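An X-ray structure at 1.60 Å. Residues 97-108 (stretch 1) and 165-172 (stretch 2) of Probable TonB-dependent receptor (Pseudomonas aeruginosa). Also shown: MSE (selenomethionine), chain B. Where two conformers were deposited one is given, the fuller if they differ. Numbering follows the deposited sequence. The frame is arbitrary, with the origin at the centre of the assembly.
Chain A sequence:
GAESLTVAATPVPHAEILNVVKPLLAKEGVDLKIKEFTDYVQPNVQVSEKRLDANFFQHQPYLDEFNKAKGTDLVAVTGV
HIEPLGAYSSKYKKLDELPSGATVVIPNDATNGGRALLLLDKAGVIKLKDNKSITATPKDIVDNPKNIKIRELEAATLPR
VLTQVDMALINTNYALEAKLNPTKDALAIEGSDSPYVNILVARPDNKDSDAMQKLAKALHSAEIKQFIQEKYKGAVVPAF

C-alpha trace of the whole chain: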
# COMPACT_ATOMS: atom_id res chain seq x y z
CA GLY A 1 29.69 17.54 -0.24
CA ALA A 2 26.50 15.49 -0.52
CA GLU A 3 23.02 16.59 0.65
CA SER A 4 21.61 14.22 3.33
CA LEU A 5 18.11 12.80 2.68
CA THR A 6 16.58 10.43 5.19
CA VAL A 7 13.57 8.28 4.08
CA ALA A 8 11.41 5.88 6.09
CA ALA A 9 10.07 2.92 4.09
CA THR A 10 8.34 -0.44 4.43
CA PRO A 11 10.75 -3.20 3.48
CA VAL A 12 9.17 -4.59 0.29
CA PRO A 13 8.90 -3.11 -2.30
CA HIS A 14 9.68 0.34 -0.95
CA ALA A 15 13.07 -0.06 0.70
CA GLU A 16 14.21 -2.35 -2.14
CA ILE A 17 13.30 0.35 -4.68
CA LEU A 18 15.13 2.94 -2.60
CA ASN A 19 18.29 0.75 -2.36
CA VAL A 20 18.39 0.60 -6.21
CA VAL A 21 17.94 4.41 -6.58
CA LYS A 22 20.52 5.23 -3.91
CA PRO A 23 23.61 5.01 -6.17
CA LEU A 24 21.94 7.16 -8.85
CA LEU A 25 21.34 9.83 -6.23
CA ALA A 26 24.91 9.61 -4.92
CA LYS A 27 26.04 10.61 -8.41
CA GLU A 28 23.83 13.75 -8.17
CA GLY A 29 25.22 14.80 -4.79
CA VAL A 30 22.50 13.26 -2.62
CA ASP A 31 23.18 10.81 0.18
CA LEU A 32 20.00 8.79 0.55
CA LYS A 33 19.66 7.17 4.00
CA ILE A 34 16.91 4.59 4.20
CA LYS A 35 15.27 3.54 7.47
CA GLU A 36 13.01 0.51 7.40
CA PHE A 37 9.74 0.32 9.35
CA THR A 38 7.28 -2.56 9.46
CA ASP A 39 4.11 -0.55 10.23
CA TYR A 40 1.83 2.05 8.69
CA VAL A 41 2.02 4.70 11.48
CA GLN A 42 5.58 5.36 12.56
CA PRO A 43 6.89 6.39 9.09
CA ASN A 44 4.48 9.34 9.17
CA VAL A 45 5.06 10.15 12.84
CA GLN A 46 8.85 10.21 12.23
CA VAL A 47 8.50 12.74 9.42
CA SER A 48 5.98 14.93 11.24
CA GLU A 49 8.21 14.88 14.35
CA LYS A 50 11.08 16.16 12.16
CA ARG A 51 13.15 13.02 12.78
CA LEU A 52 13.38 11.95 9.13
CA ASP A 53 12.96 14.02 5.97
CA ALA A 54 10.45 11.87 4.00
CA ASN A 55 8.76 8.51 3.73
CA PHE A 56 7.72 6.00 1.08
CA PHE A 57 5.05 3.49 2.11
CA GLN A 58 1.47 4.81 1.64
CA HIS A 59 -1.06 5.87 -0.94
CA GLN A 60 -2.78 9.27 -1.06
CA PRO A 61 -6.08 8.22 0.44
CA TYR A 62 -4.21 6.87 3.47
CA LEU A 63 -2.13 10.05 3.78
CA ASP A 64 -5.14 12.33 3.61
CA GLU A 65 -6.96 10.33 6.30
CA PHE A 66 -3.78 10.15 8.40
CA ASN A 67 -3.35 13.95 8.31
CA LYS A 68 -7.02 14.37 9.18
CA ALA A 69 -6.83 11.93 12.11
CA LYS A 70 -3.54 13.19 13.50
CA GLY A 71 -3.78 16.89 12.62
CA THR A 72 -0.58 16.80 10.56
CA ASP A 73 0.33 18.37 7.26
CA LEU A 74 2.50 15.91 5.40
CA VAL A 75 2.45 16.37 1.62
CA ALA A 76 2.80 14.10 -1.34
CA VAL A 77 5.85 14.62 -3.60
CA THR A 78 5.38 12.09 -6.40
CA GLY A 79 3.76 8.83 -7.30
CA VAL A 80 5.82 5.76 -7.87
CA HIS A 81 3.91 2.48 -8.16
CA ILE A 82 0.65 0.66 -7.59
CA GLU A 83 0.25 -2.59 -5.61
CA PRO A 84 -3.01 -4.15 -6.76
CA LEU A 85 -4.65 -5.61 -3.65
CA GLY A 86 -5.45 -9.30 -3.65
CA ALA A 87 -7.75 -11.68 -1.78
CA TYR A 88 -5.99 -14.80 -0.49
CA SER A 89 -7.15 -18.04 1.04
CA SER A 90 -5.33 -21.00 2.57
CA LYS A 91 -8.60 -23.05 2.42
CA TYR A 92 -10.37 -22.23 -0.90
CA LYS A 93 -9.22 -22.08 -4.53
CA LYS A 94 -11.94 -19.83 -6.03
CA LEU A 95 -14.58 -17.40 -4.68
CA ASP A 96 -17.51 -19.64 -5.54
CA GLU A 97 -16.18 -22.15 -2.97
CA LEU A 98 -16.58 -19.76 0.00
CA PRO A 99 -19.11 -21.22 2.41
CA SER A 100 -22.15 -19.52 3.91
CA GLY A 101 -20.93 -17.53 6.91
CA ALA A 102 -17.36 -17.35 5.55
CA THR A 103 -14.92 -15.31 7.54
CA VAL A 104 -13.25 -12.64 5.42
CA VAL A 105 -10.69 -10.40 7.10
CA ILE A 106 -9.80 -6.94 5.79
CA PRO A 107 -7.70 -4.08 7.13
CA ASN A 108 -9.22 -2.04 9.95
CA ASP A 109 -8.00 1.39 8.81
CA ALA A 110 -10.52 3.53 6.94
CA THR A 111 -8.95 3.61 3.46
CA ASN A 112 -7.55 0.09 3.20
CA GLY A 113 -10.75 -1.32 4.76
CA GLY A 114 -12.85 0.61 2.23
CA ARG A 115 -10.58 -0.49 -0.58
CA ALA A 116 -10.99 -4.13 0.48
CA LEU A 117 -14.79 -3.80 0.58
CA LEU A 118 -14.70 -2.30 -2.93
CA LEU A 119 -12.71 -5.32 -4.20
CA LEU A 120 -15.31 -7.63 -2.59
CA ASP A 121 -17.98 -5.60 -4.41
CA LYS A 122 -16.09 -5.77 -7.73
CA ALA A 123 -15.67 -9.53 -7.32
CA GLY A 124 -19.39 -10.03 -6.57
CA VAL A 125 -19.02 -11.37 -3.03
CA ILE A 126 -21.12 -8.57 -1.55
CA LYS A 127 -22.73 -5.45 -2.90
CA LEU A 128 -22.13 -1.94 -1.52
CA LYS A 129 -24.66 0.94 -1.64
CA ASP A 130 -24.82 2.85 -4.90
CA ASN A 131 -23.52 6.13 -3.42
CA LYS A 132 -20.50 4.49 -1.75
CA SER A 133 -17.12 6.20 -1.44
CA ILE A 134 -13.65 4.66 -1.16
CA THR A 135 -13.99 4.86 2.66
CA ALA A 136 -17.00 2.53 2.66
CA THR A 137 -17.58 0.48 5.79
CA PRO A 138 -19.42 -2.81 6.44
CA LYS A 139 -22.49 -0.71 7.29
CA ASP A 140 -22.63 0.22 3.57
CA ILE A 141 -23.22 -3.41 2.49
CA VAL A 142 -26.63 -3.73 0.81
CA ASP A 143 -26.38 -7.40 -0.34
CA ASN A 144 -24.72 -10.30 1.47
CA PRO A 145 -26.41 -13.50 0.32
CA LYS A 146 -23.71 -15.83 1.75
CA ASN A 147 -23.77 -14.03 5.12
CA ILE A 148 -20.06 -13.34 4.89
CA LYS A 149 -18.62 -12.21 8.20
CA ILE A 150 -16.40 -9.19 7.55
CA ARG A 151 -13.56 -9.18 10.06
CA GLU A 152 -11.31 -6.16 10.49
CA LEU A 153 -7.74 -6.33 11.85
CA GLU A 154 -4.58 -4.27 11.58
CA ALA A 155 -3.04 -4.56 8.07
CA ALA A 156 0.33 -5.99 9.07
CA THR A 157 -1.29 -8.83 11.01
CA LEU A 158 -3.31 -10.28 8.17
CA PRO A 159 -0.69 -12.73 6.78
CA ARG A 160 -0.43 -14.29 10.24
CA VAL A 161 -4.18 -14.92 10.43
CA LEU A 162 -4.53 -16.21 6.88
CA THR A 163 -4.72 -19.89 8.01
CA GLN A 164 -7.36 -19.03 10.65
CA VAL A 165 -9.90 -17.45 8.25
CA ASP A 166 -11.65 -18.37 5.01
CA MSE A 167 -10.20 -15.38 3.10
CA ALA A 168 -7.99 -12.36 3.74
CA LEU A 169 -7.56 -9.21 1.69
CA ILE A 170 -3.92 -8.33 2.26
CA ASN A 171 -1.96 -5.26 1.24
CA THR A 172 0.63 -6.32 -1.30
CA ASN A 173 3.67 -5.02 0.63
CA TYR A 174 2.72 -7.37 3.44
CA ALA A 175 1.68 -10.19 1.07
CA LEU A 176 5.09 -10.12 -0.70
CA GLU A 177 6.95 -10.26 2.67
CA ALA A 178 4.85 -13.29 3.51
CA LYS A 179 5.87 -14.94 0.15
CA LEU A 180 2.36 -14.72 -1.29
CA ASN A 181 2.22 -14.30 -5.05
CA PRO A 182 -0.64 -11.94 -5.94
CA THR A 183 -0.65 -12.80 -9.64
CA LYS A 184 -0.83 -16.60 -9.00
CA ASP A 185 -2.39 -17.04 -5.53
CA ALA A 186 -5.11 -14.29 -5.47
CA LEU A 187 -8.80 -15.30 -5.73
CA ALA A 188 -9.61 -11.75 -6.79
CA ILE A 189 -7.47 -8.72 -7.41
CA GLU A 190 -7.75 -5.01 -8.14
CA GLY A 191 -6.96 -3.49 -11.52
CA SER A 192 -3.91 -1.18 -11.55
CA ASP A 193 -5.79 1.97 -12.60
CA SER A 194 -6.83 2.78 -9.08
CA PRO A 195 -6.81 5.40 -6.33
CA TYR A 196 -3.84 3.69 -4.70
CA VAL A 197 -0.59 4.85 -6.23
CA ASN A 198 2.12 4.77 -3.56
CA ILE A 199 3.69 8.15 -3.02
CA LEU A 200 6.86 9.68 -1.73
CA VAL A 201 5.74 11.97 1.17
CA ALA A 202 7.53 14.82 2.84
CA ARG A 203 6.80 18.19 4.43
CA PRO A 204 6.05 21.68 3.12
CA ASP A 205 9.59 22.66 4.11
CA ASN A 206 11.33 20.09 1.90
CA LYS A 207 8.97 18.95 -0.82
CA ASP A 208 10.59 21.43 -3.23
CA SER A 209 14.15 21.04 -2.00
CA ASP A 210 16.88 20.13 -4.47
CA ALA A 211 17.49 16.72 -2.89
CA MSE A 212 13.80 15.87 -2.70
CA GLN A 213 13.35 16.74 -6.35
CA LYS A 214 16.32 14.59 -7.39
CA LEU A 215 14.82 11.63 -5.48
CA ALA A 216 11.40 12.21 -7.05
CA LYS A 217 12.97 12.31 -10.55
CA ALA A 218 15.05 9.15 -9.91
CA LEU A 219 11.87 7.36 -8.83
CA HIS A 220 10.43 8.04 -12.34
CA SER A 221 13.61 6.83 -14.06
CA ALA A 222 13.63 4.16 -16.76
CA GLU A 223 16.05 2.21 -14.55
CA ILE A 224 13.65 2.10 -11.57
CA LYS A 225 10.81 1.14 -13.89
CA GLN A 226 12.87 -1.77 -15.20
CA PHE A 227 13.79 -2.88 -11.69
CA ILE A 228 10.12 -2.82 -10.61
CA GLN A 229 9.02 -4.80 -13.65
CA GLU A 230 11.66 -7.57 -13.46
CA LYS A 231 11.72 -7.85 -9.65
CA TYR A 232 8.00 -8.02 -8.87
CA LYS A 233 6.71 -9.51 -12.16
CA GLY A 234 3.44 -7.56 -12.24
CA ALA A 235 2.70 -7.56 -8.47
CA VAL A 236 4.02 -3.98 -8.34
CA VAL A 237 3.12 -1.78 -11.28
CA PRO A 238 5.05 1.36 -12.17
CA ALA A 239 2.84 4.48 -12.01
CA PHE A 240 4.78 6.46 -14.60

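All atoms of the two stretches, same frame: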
# COMPACT_ATOMS: atom_id res chain seq x y z
N GLU A 97 -16.30 -21.14 -4.04
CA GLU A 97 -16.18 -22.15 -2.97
C GLU A 97 -16.43 -21.63 -1.56
O GLU A 97 -16.60 -22.42 -0.64
CB GLU A 97 -14.81 -22.82 -3.01
CG GLU A 97 -14.56 -23.64 -4.26
CD GLU A 97 -13.14 -24.18 -4.33
OE1 GLU A 97 -12.35 -23.95 -3.39
OE2 GLU A 97 -12.81 -24.83 -5.34
N LEU A 98 -16.44 -20.31 -1.36
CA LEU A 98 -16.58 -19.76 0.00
C LEU A 98 -17.91 -20.24 0.58
O LEU A 98 -18.93 -20.20 -0.08
CB LEU A 98 -16.56 -18.24 -0.00
CG LEU A 98 -15.26 -17.53 -0.41
CD1 LEU A 98 -15.54 -16.05 -0.57
CD2 LEU A 98 -14.18 -17.78 0.64
N PRO A 99 -17.90 -20.72 1.81
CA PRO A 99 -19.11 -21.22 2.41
C PRO A 99 -20.01 -20.08 2.91
O PRO A 99 -19.57 -18.92 3.06
CB PRO A 99 -18.57 -22.02 3.60
CG PRO A 99 -17.39 -21.22 4.04
CD PRO A 99 -16.77 -20.73 2.76
N SER A 100 -21.27 -20.41 3.18
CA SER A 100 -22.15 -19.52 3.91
C SER A 100 -21.51 -19.21 5.25
O SER A 100 -20.97 -20.10 5.89
CB SER A 100 -23.51 -20.21 4.15
OG SER A 100 -24.37 -19.40 4.95
N GLY A 101 -21.56 -17.95 5.66
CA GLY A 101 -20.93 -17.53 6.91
C GLY A 101 -19.39 -17.47 6.89
O GLY A 101 -18.76 -17.39 7.94
N ALA A 102 -18.79 -17.48 5.70
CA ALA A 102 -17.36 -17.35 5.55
C ALA A 102 -16.81 -16.12 6.27
O ALA A 102 -17.39 -15.03 6.25
CB ALA A 102 -16.94 -17.33 4.09
N THR A 103 -15.66 -16.35 6.90
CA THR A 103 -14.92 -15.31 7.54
C THR A 103 -13.95 -14.71 6.55
O THR A 103 -13.08 -15.39 6.00
CB THR A 103 -14.19 -15.80 8.81
OG1 THR A 103 -13.38 -16.96 8.51
CG2 THR A 103 -15.20 -16.15 9.89
N VAL A 104 -14.09 -13.41 6.36
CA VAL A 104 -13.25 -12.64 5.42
C VAL A 104 -12.66 -11.46 6.18
O VAL A 104 -13.39 -10.55 6.60
CB VAL A 104 -14.09 -12.17 4.23
CG1 VAL A 104 -13.28 -11.37 3.24
CG2 VAL A 104 -14.70 -13.38 3.52
N VAL A 105 -11.34 -11.45 6.33
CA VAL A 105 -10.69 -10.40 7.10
C VAL A 105 -10.13 -9.33 6.15
O VAL A 105 -9.61 -9.65 5.08
CB VAL A 105 -9.64 -10.95 8.10
CG1 VAL A 105 -8.48 -11.62 7.38
CG2 VAL A 105 -9.18 -9.87 9.04
N ILE A 106 -10.29 -8.09 6.56
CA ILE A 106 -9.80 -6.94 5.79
C ILE A 106 -9.08 -5.99 6.75
O ILE A 106 -9.22 -6.10 7.96
CB ILE A 106 -11.00 -6.23 5.09
CG1 ILE A 106 -11.88 -5.50 6.09
CG2 ILE A 106 -11.78 -7.23 4.23
CD1 ILE A 106 -13.05 -4.73 5.49
N PRO A 107 -8.32 -5.05 6.22
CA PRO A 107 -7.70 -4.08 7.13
C PRO A 107 -8.69 -3.21 7.89
O PRO A 107 -9.76 -2.91 7.40
CB PRO A 107 -6.84 -3.22 6.18
CG PRO A 107 -6.57 -4.10 5.00
CD PRO A 107 -7.84 -4.91 4.83
N ASN A 108 -8.31 -2.81 9.07
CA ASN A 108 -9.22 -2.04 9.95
C ASN A 108 -9.00 -0.53 9.90
O ASN A 108 -9.66 0.21 10.62
CB ASN A 108 -9.18 -2.55 11.40
CG ASN A 108 -7.85 -2.31 12.10
OD1 ASN A 108 -6.90 -1.77 11.54
ND2 ASN A 108 -7.82 -2.62 13.38
N VAL A 165 -8.72 -18.03 8.85
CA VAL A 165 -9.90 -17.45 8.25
C VAL A 165 -10.18 -18.10 6.89
O VAL A 165 -9.34 -18.79 6.35
CB VAL A 165 -9.76 -15.90 8.11
CG1 VAL A 165 -9.54 -15.27 9.48
CG2 VAL A 165 -8.64 -15.53 7.16
N ASP A 166 -11.36 -17.86 6.33
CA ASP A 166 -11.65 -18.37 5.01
C ASP A 166 -10.98 -17.56 3.91
O ASP A 166 -10.67 -18.12 2.86
CB ASP A 166 -13.16 -18.44 4.84
CG ASP A 166 -13.80 -19.45 5.84
OD1 ASP A 166 -13.19 -20.51 6.11
OD2 ASP A 166 -14.89 -19.17 6.39
N MSE A 167 -10.85 -16.23 4.11
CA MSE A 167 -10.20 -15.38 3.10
C MSE A 167 -9.68 -14.13 3.81
O MSE A 167 -10.33 -13.63 4.76
CB MSE A 167 -11.19 -15.03 1.99
CG MSE A 167 -10.56 -14.35 0.78
SE MSE A 167 -11.72 -14.43 -0.79
CE MSE A 167 -13.12 -13.26 -0.11
N ALA A 168 -8.58 -13.60 3.28
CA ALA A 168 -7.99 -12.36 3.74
C ALA A 168 -7.60 -11.48 2.58
O ALA A 168 -7.04 -11.93 1.59
CB ALA A 168 -6.80 -12.61 4.64
N LEU A 169 -7.93 -10.19 2.70
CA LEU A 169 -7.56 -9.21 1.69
C LEU A 169 -6.36 -8.45 2.25
O LEU A 169 -6.51 -7.71 3.21
CB LEU A 169 -8.73 -8.29 1.33
CG LEU A 169 -9.72 -8.87 0.29
CD1 LEU A 169 -10.41 -10.12 0.80
CD2 LEU A 169 -10.73 -7.81 -0.12
N ILE A 170 -5.20 -8.68 1.65
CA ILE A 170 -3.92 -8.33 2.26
C ILE A 170 -3.18 -7.36 1.37
O ILE A 170 -3.02 -7.62 0.18
CB ILE A 170 -3.05 -9.56 2.44
CG1 ILE A 170 -3.84 -10.58 3.29
CG2 ILE A 170 -1.74 -9.18 3.08
CD1 ILE A 170 -3.12 -11.87 3.50
N ASN A 171 -2.77 -6.24 1.95
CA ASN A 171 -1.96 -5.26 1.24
C ASN A 171 -0.74 -5.95 0.66
O ASN A 171 -0.06 -6.77 1.33
CB ASN A 171 -1.50 -4.12 2.15
CG ASN A 171 -2.66 -3.29 2.64
OD1 ASN A 171 -3.29 -3.59 3.69
ND2 ASN A 171 -3.00 -2.27 1.88
N THR A 172 -0.41 -5.58 -0.57
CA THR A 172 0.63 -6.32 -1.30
C THR A 172 2.02 -6.26 -0.63
O THR A 172 2.79 -7.23 -0.64
CB THR A 172 0.65 -5.82 -2.75
OG1 THR A 172 -0.59 -6.20 -3.34
CG2 THR A 172 1.82 -6.40 -3.53
N MSE B . 1.83 -0.46 0.03
CA MSE B . 0.45 -0.41 0.60
C MSE B . -0.51 -0.59 -0.57
O MSE B . -0.30 0.03 -1.62
OXT MSE B . -1.50 -1.32 -0.46
CB MSE B . 0.18 0.90 1.34
CG MSE B . -1.20 0.96 1.95
SE MSE B . -1.54 2.73 2.72
CE MSE B . -0.32 2.69 4.16

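Two parallel strands, 103-107 and the one beginning at Met167, lie side by side with an angle of 14° between their directions, and the two stretches bury 606 Å² between them. Val165, just before the strand, has its CA-to-CB bond directed toward stretch 1; its CG2 lies 3.9 Å from Val105 CG1, an apolar contact between two branched side chains.

Asp166 fastens the start of the pairing. Its carboxylate reaches back to the neighbouring backbone, where Thr103 N donates to Asp166 OD2 at 3.0 Å, while Asp166 N donates to Thr103 OG1 at 3.1 Å and, more weakly, to Thr103 O at 3.0 Å. Aspartate and threonine thus each offer a side-chain acceptor to the other's amide. The same OD2 lies 3.2 Å from Ala102 CA, beside the type II turn running from Pro99 to Ala102, in which Gly101 takes up a positive phi.

From here the regular ladder takes over. Met167 N donates to Thr103 O (3.0 Å), and Met167 O accepts from Val105 N (2.9 Å), so the residue straddles Val104, its bridge partner. Met167 CE, at the end of a long side chain deposited as selenomethionine, lies 3.7 Å from Leu98 CD1 and 3.8 Å from Val104 CG1, packing against two other buried apolar residues.

Ala168 is paired with Val105 on the opposite face of the sheet from Val104 and Met167. Its small methyl allows close packing, with Ala168 CB 3.4 Å from Val105 CG1.

Leu169 N completes the ladder by donating to Val105 O (3.0 Å), and Leu169 CD1 packs 4.0 Å from Val104 CG1. Its carbonyl meets a proline, which has no amide hydrogen: Leu169 O, 3.5 Å from Pro107 CD, is buried without a polar partner.

Ile170 points away from stretch 1. Asn171, just before a helix, instead binds the ligand selenomethionine, Asn171 ND2 donating to its OXT at 2.9 Å, while Asn171 OD1 lies 3.6 Å from Pro107 CG.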